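PDB 3ON2: probable transcriptional regulator from Rhodococcus jostii, which is of unknown function but, as a member of the TetR family, probably binds regulatory DNA and controls transcription. Local coordinates for residues A73-A78 with A94-S99; R87-A92 with V136-E141; A130-T135 with I156-F161. One frame throughout, in Å; residues are numbered along the deposited sequence. Where two conformers were deposited one is given.

Contact 1: residues A73-A78 with A94-S99; sequences AALERA and AGAYVS
Ala96 sets its CB against the CB of Ala78 at 3.5 Å, methyl to methyl, and this is the closest approach between helix segments 73-78 and 94-99. The segments run antiparallel at 148° with their axes 9.0 Å apart at closest, a close spacing that the small alanines facing each other allow. Ala96 has the most surface buried here. Its methyl group also lies 4.2 Å from CD2 of Leu75, so that it touches both Ala78 and, one turn earlier in that helix, Leu75, while the carbonyl O of Ala74 lies at a similar distance.

Leu75 contributes through one branch. Its chi1 of -61° sets CG beside the backbone N. The CD2 methyl comes closer to 94-99 than the start of the side chain does, and it reaches 4.0 Å from the backbone N of Tyr97 and 4.4 Å from its CB. The CB of Leu75 packs on Leu134 of helix 122-144, which places the leucine where three helices meet.

Tyr97 offers this contact its backbone and CB. Its hydroxyl is hydrogen-bonded to Tyr112 and His165, and its side chain comes about 4 Å from a bound polyether, probably picked up from the crystallisation liquor. Across the two segments the contact is apolar, made of methyl groups and one leucine branch, so shape and exclusion of water hold it together, while the polar end of Tyr97 is satisfied by the other helices.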
loop_
_atom_site.group_PDB
_atom_site.type_symbol
_atom_site.label_atom_id
_atom_site.label_comp_id
_atom_site.label_asym_id
_atom_site.label_seq_id
_atom_site.Cartn_x
_atom_site.Cartn_y
_atom_site.Cartn_z
ATOM N N ALA A 73 -0.436 5.040 6.243
ATOM C CA ALA A 73 -1.532 5.807 6.820
ATOM C C ALA A 73 -2.807 4.951 7.006
ATOM O O ALA A 73 -3.408 4.967 8.080
ATOM C CB ALA A 73 -1.820 7.073 5.960
ATOM N N ALA A 74 -3.175 4.167 5.990
ATOM C CA ALA A 74 -4.350 3.304 6.031
ATOM C C ALA A 74 -4.244 2.198 7.076
ATOM O O ALA A 74 -5.220 1.900 7.785
ATOM C CB ALA A 74 -4.605 2.682 4.636
ATOM N N LEU A 75 -3.076 1.582 7.176
ATOM C CA LEU A 75 -2.861 0.561 8.218
ATOM C C LEU A 75 -2.944 1.190 9.630
ATOM O O LEU A 75 -3.564 0.633 10.533
ATOM C CB LEU A 75 -1.513 -0.150 8.001
ATOM C CG LEU A 75 -1.352 -0.891 6.685
ATOM C CD1 LEU A 75 0.084 -1.462 6.513
ATOM C CD2 LEU A 75 -2.445 -1.995 6.543
ATOM N N GLU A 76 -2.321 2.348 9.818
ATOM C CA GLU A 76 -2.380 3.039 11.138
ATOM C C GLU A 76 -3.821 3.409 11.543
ATOM O O GLU A 76 -4.204 3.275 12.716
ATOM C CB GLU A 76 -1.522 4.297 11.136
ATOM C CG GLU A 76 -0.019 4.057 11.041
ATOM C CD GLU A 76 0.746 5.351 10.751
ATOM O OE1 GLU A 76 1.993 5.336 10.852
ATOM O OE2 GLU A 76 0.106 6.394 10.426
ATOM N N ARG A 77 -4.618 3.870 10.586
ATOM C CA ARG A 77 -6.034 4.133 10.857
ATOM C C ARG A 77 -6.809 2.865 11.216
ATOM O O ARG A 77 -7.676 2.870 12.105
ATOM C CB ARG A 77 -6.681 4.846 9.669
ATOM C CG ARG A 77 -6.149 6.250 9.471
ATOM C CD ARG A 77 -7.030 7.025 8.508
ATOM N NE ARG A 77 -7.069 6.384 7.196
ATOM C CZ ARG A 77 -6.335 6.773 6.162
ATOM N NH1 ARG A 77 -6.425 6.130 5.003
ATOM N NH2 ARG A 77 -5.533 7.830 6.282
ATOM N N ALA A 78 -6.493 1.776 10.532
ATOM C CA ALA A 78 -7.136 0.513 10.824
ATOM C C ALA A 78 -6.868 0.111 12.271
ATOM O O ALA A 78 -7.773 -0.338 12.970
ATOM C CB ALA A 78 -6.650 -0.568 9.863
ATOM N N ALA A 94 -5.260 -6.821 8.276
ATOM C CA ALA A 94 -5.447 -7.671 7.095
ATOM C C ALA A 94 -6.513 -7.113 6.188
ATOM O O ALA A 94 -6.292 -6.971 5.000
ATOM C CB ALA A 94 -5.807 -9.087 7.504
ATOM N N GLY A 95 -7.681 -6.841 6.756
ATOM C CA GLY A 95 -8.801 -6.258 6.019
ATOM C C GLY A 95 -8.440 -4.933 5.363
ATOM O O GLY A 95 -8.794 -4.708 4.204
ATOM N N ALA A 96 -7.724 -4.064 6.086
ATOM C CA ALA A 96 -7.259 -2.790 5.511
ATOM C C ALA A 96 -6.263 -2.968 4.371
ATOM O O ALA A 96 -6.285 -2.213 3.390
ATOM C CB ALA A 96 -6.642 -1.887 6.589
ATOM N N TYR A 97 -5.357 -3.922 4.503
ATOM C CA TYR A 97 -4.425 -4.180 3.395
ATOM C C TYR A 97 -5.143 -4.605 2.101
ATOM O O TYR A 97 -4.856 -4.094 1.011
ATOM C CB TYR A 97 -3.367 -5.240 3.749
ATOM C CG TYR A 97 -2.464 -5.458 2.547
ATOM C CD1 TYR A 97 -1.455 -4.529 2.260
ATOM C CD2 TYR A 97 -2.674 -6.512 1.655
ATOM C CE1 TYR A 97 -0.658 -4.659 1.156
ATOM C CE2 TYR A 97 -1.861 -6.654 0.522
ATOM C CZ TYR A 97 -0.849 -5.724 0.288
ATOM O OH TYR A 97 -0.021 -5.799 -0.797
ATOM N N VAL A 98 -6.030 -5.590 2.222
ATOM C CA VAL A 98 -6.735 -6.114 1.055
ATOM C C VAL A 98 -7.601 -5.018 0.425
ATOM O O VAL A 98 -7.581 -4.845 -0.796
ATOM C CB VAL A 98 -7.512 -7.424 1.396
ATOM C CG1 VAL A 98 -8.288 -7.964 0.172
ATOM C CG2 VAL A 98 -6.519 -8.510 1.894
ATOM N N SER A 99 -8.316 -4.249 1.240
ATOM C CA SER A 99 -9.095 -3.114 0.705
ATOM C C SER A 99 -8.245 -2.089 -0.030
ATOM O O SER A 99 -8.668 -1.577 -1.091
ATOM C CB SER A 99 -9.860 -2.398 1.812
ATOM O OG SER A 99 -10.803 -3.294 2.328
#

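Contact 2: residues R87-A92 with V136-E141; sequences RARFAA and VRIVTE
Within the helical domain that TetR-family proteins carry behind their DNA-binding region, helices 86-103 and 122-144 pack antiparallel, and segments 87-92 and 136-141 form one stretch of that packing. The segment axes come within 10.5 Å, at 159°. Ile138 is central. Its CG2 lies 3.8 Å from CE1 of Phe90, the two side chains passing in opposing senses, while its CD1 packs 3.9 Å from NH1 of Arg89. The tip of the phenylalanine goes further, CZ standing 4.1 Å from CG2 of Val139. Trp193 of helix 181-196 packs edge-to-face with Phe90.

A salt bridge adds to the apolar packing: NH1 of Arg89 is 3.0 Å from OE1 of Glu141, which comes in at the edge of the guanidinium. The guanidinium and carboxylate planes are 48° apart. An alanine in place of Phe90 would probably open a gap beside Ile138 and Val139 and leave Trp193 without its aromatic partner. With its apolar centre and a salt bridge towards the exposed Glu141, the contact is antiparallel helix packing within the all-helical C-terminal domain of a TetR-like regulator.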
loop_
_atom_site.group_PDB
_atom_site.type_symbol
_atom_site.label_atom_id
_atom_site.label_comp_id
_atom_site.label_asym_id
_atom_site.label_seq_id
_atom_site.Cartn_x
_atom_site.Cartn_y
_atom_site.Cartn_z
ATOM N N ARG A 87 -5.592 -9.684 18.669
ATOM C CA ARG A 87 -6.420 -10.411 17.701
ATOM C C ARG A 87 -7.210 -9.455 16.809
ATOM O O ARG A 87 -7.287 -9.661 15.595
ATOM C CB ARG A 87 -7.345 -11.448 18.359
ATOM C CG ARG A 87 -8.138 -12.180 17.324
ATOM C CD ARG A 87 -8.909 -13.372 17.810
ATOM N NE ARG A 87 -9.275 -14.189 16.651
ATOM C CZ ARG A 87 -9.868 -15.385 16.720
ATOM N NH1 ARG A 87 -10.154 -15.918 17.910
ATOM N NH2 ARG A 87 -10.162 -16.052 15.602
ATOM N N ALA A 88 -7.764 -8.402 17.413
ATOM C CA ALA A 88 -8.493 -7.338 16.681
ATOM C C ALA A 88 -7.599 -6.538 15.732
ATOM O O ALA A 88 -8.008 -6.212 14.617
ATOM C CB ALA A 88 -9.191 -6.405 17.641
ATOM N N ARG A 89 -6.385 -6.229 16.181
ATOM C CA ARG A 89 -5.451 -5.473 15.360
ATOM C C ARG A 89 -4.997 -6.271 14.156
ATOM O O ARG A 89 -4.858 -5.713 13.075
ATOM C CB ARG A 89 -4.214 -5.079 16.161
ATOM C CG ARG A 89 -4.504 -4.026 17.173
ATOM C CD ARG A 89 -3.264 -3.673 17.965
ATOM N NE ARG A 89 -3.566 -2.508 18.776
ATOM C CZ ARG A 89 -2.667 -1.665 19.268
ATOM N NH1 ARG A 89 -1.362 -1.834 19.051
ATOM N NH2 ARG A 89 -3.092 -0.650 19.988
ATOM N N PHE A 90 -4.708 -7.558 14.358
ATOM C CA PHE A 90 -4.285 -8.436 13.252
ATOM C C PHE A 90 -5.382 -8.502 12.213
ATOM O O PHE A 90 -5.120 -8.348 11.030
ATOM C CB PHE A 90 -3.988 -9.860 13.743
ATOM C CG PHE A 90 -2.636 -10.039 14.410
ATOM C CD1 PHE A 90 -2.069 -9.043 15.206
ATOM C CD2 PHE A 90 -1.968 -11.254 14.296
ATOM C CE1 PHE A 90 -0.853 -9.251 15.851
ATOM C CE2 PHE A 90 -0.741 -11.467 14.937
ATOM C CZ PHE A 90 -0.179 -10.459 15.704
ATOM N N ALA A 91 -6.614 -8.731 12.668
ATOM C CA ALA A 91 -7.775 -8.743 11.787
ATOM C C ALA A 91 -7.974 -7.408 11.050
ATOM O O ALA A 91 -8.232 -7.392 9.840
ATOM C CB ALA A 91 -9.052 -9.147 12.557
ATOM N N ALA A 92 -7.843 -6.292 11.759
ATOM C CA ALA A 92 -8.026 -4.985 11.121
ATOM C C ALA A 92 -6.957 -4.677 10.079
ATOM O O ALA A 92 -7.274 -4.110 9.028
ATOM C CB ALA A 92 -8.085 -3.853 12.157
ATOM N N VAL A 136 5.392 -5.315 11.862
ATOM C CA VAL A 136 6.372 -6.017 12.723
ATOM C C VAL A 136 6.201 -5.562 14.193
ATOM O O VAL A 136 6.256 -6.382 15.109
ATOM C CB VAL A 136 7.845 -5.844 12.220
ATOM C CG1 VAL A 136 8.890 -6.406 13.243
ATOM C CG2 VAL A 136 8.040 -6.509 10.858
ATOM N N ARG A 137 5.960 -4.261 14.397
ATOM C CA ARG A 137 5.752 -3.676 15.742
ATOM C C ARG A 137 4.489 -4.222 16.410
ATOM O O ARG A 137 4.537 -4.594 17.571
ATOM C CB ARG A 137 5.781 -2.134 15.694
ATOM C CG ARG A 137 4.801 -1.389 16.630
ATOM C CD ARG A 137 4.991 0.160 16.680
ATOM N NE ARG A 137 5.016 0.858 15.376
ATOM C CZ ARG A 137 6.099 0.963 14.593
ATOM N NH1 ARG A 137 7.244 0.389 14.962
ATOM N NH2 ARG A 137 6.045 1.624 13.433
ATOM N N ILE A 138 3.393 -4.327 15.652
ATOM C CA ILE A 138 2.127 -4.905 16.118
ATOM C C ILE A 138 2.286 -6.383 16.515
ATOM O O ILE A 138 1.702 -6.822 17.508
ATOM C CB ILE A 138 1.036 -4.820 15.011
ATOM C CG1 ILE A 138 0.788 -3.365 14.557
ATOM C CG2 ILE A 138 -0.248 -5.508 15.440
ATOM C CD1 ILE A 138 -0.134 -2.552 15.440
ATOM N N VAL A 139 3.046 -7.145 15.722
ATOM C CA VAL A 139 3.376 -8.555 16.052
ATOM C C VAL A 139 4.234 -8.609 17.334
ATOM O O VAL A 139 3.946 -9.392 18.234
ATOM C CB VAL A 139 4.107 -9.278 14.864
ATOM C CG1 VAL A 139 4.671 -10.657 15.276
ATOM C CG2 VAL A 139 3.194 -9.391 13.609
ATOM N N THR A 140 5.277 -7.775 17.403
ATOM C CA THR A 140 6.176 -7.716 18.580
ATOM C C THR A 140 5.386 -7.378 19.839
ATOM O O THR A 140 5.554 -8.040 20.864
ATOM C CB THR A 140 7.360 -6.721 18.375
ATOM O OG1 THR A 140 8.046 -7.062 17.175
ATOM C CG2 THR A 140 8.399 -6.791 19.520
ATOM N N GLU A 141 4.508 -6.381 19.751
ATOM C CA GLU A 141 3.626 -5.998 20.869
ATOM C C GLU A 141 2.719 -7.148 21.268
ATOM O O GLU A 141 2.438 -7.337 22.453
ATOM C CB GLU A 141 2.785 -4.748 20.542
ATOM C CG GLU A 141 3.612 -3.457 20.336
ATOM C CD GLU A 141 2.774 -2.217 19.935
ATOM O OE1 GLU A 141 1.536 -2.336 19.789
ATOM O OE2 GLU A 141 3.365 -1.112 19.761
#

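Contact 3: residues A130-T135 with I156-F161; sequences ASMDLT and IALVAF
Met132, a selenomethionine, makes most of the apolar contact between segments 130-135 and 156-161. Its SE lies 3.9 Å from CB of Ala157, and its terminal CE meets the ring of Phe161, 3.6 Å from CD2. The chain leaves the backbone with CG anti to N (chi1 179°) and then bends at both chi2 and chi3, lying roughly perpendicular to the phenylalanine side chain. CE touches CB and CG of Phe161 as well, each at 3.9 Å, so the methyl group lies where the ring joins its chain. Leu158 is a more distant neighbour, its CD1 4.4 Å from the same CE.

A second apolar pair lies one turn along: in the conformer given, CG2 of Thr135 is 3.9 Å from the Ala157 methyl, which is therefore touched by both Met132 and Thr135. The two segments belong to helices 122-144 and 153-172 of the TetR-like C-terminal domain; the segment axes differ in direction by 114° and are 10.1 Å apart at closest. Met132, Thr135 and Phe161 all line the pocket occupied by a polyether, and the threonine side chain comes within about 3 Å of it.

The polar groups look to other partners. In that same conformer OG1 of Thr135 makes a weak bond, 3.3 Å, to the O of Ser131 in its own helix, and Ser131 OG is hydrogen-bonded to Thr72 of helix 56-81.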
loop_
_atom_site.group_PDB
_atom_site.type_symbol
_atom_site.label_atom_id
_atom_site.label_comp_id
_atom_site.label_asym_id
_atom_site.label_seq_id
_atom_site.Cartn_x
_atom_site.Cartn_y
_atom_site.Cartn_z
ATOM N N ALA A 130 8.604 1.286 6.009
ATOM C CA ALA A 130 7.724 1.796 7.081
ATOM C C ALA A 130 6.408 1.031 7.246
ATOM O O ALA A 130 5.975 0.784 8.379
ATOM C CB ALA A 130 7.445 3.311 6.886
ATOM N N SER A 131 5.775 0.675 6.122
ATOM C CA SER A 131 4.537 -0.102 6.136
ATOM C C SER A 131 4.820 -1.441 6.834
ATOM O O SER A 131 4.055 -1.894 7.697
ATOM C CB SER A 131 3.994 -0.298 4.687
ATOM O OG SER A 131 3.971 0.921 3.881
HETATM N N MSE A 132 5.939 -2.066 6.482
HETATM C CA MSE A 132 6.293 -3.357 7.063
HETATM C C MSE A 132 6.659 -3.251 8.542
HETATM O O MSE A 132 6.229 -4.084 9.334
HETATM C CB MSE A 132 7.412 -4.054 6.264
HETATM C CG MSE A 132 7.850 -5.430 6.857
HETATM SE SE MSE A 132 6.443 -6.815 6.874
HETATM C CE MSE A 132 6.339 -7.111 4.950
ATOM N N ASP A 133 7.439 -2.221 8.907
ATOM C CA ASP A 133 7.812 -1.930 10.315
ATOM C C ASP A 133 6.609 -1.823 11.240
ATOM O O ASP A 133 6.612 -2.383 12.344
ATOM C CB ASP A 133 8.638 -0.628 10.409
ATOM C CG ASP A 133 10.064 -0.792 9.916
ATOM O OD1 ASP A 133 10.479 -1.928 9.586
ATOM O OD2 ASP A 133 10.779 0.243 9.849
ATOM N N LEU A 134 5.584 -1.107 10.775
ATOM C CA LEU A 134 4.290 -1.008 11.461
ATOM C C LEU A 134 3.753 -2.398 11.836
ATOM O O LEU A 134 3.439 -2.674 12.996
ATOM C CB LEU A 134 3.291 -0.275 10.557
ATOM C CG LEU A 134 1.915 0.138 11.084
ATOM C CD1 LEU A 134 0.988 -1.061 11.171
ATOM C CD2 LEU A 134 2.050 0.821 12.438
ATOM N N THR A 135 3.679 -3.279 10.845
ATOM C CA THR A 135 3.203 -4.640 11.049
ATOM C C THR A 135 4.072 -5.408 12.039
ATOM O O THR A 135 3.555 -6.082 12.927
ATOM C CB THR A 135 3.183 -5.391 9.709
ATOM O OG1 THR A 135 2.458 -4.612 8.753
ATOM C CG2 THR A 135 2.546 -6.756 9.851
ATOM N N ILE A 156 7.090 -13.685 10.988
ATOM C CA ILE A 156 5.648 -13.763 11.262
ATOM C C ILE A 156 4.932 -12.721 10.406
ATOM O O ILE A 156 3.956 -13.027 9.701
ATOM C CB ILE A 156 5.339 -13.583 12.767
ATOM C CG1 ILE A 156 5.895 -14.776 13.566
ATOM C CG2 ILE A 156 3.818 -13.432 13.021
ATOM C CD1 ILE A 156 5.846 -14.585 15.146
ATOM N N ALA A 157 5.435 -11.497 10.446
ATOM C CA ALA A 157 4.877 -10.420 9.641
ATOM C C ALA A 157 4.934 -10.744 8.144
ATOM O O ALA A 157 3.996 -10.427 7.405
ATOM C CB ALA A 157 5.600 -9.114 9.954
ATOM N N LEU A 158 6.027 -11.370 7.707
ATOM C CA LEU A 158 6.223 -11.735 6.318
ATOM C C LEU A 158 5.217 -12.805 5.856
ATOM O O LEU A 158 4.680 -12.723 4.734
ATOM C CB LEU A 158 7.674 -12.197 6.077
ATOM C CG LEU A 158 8.069 -12.394 4.608
ATOM C CD1 LEU A 158 7.826 -11.120 3.824
ATOM C CD2 LEU A 158 9.527 -12.875 4.486
ATOM N N VAL A 159 4.938 -13.786 6.716
ATOM C CA VAL A 159 3.932 -14.792 6.384
ATOM C C VAL A 159 2.560 -14.122 6.258
ATOM O O VAL A 159 1.808 -14.418 5.317
ATOM C CB VAL A 159 3.903 -15.976 7.382
ATOM C CG1 VAL A 159 2.647 -16.837 7.172
ATOM C CG2 VAL A 159 5.169 -16.830 7.197
ATOM N N ALA A 160 2.262 -13.190 7.169
ATOM C CA ALA A 160 1.000 -12.434 7.094
ATOM C C ALA A 160 0.880 -11.635 5.782
ATOM O O ALA A 160 -0.179 -11.635 5.134
ATOM C CB ALA A 160 0.844 -11.498 8.319
ATOM N N PHE A 161 1.950 -10.936 5.410
ATOM C CA PHE A 161 1.975 -10.156 4.164
ATOM C C PHE A 161 1.745 -11.044 2.935
ATOM O O PHE A 161 0.933 -10.702 2.091
ATOM C CB PHE A 161 3.287 -9.383 4.046
ATOM C CG PHE A 161 3.469 -8.632 2.742
ATOM C CD1 PHE A 161 2.433 -7.897 2.167
ATOM C CD2 PHE A 161 4.724 -8.582 2.148
ATOM C CE1 PHE A 161 2.627 -7.170 0.987
ATOM C CE2 PHE A 161 4.939 -7.875 0.970
ATOM C CZ PHE A 161 3.897 -7.167 0.381
#

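Overall arrangement
The three contacts share helices: contacts 1 and 2 both use helix 86-103, and contacts 2 and 3 both use helix 122-144, so the four helices 56-81, 86-103, 122-144 and 153-172 form a connected bundle. Contact 1 lies deepest, its centre 9 Å from that of the chain, against 17 Å for contact 2. Contacts 2 and 3 have centres 9 Å apart and meet where Val139 CG1 is 3.7 Å from Ile156 CG2. Contact 1 reaches contact 3 where Tyr97 OH lies 3.5 Å from Phe161 CE1. All three supply residues to the polyether pocket, including Tyr97, Val139 and Thr135, consistent with a ligand-binding cavity as in other TetR-family regulators.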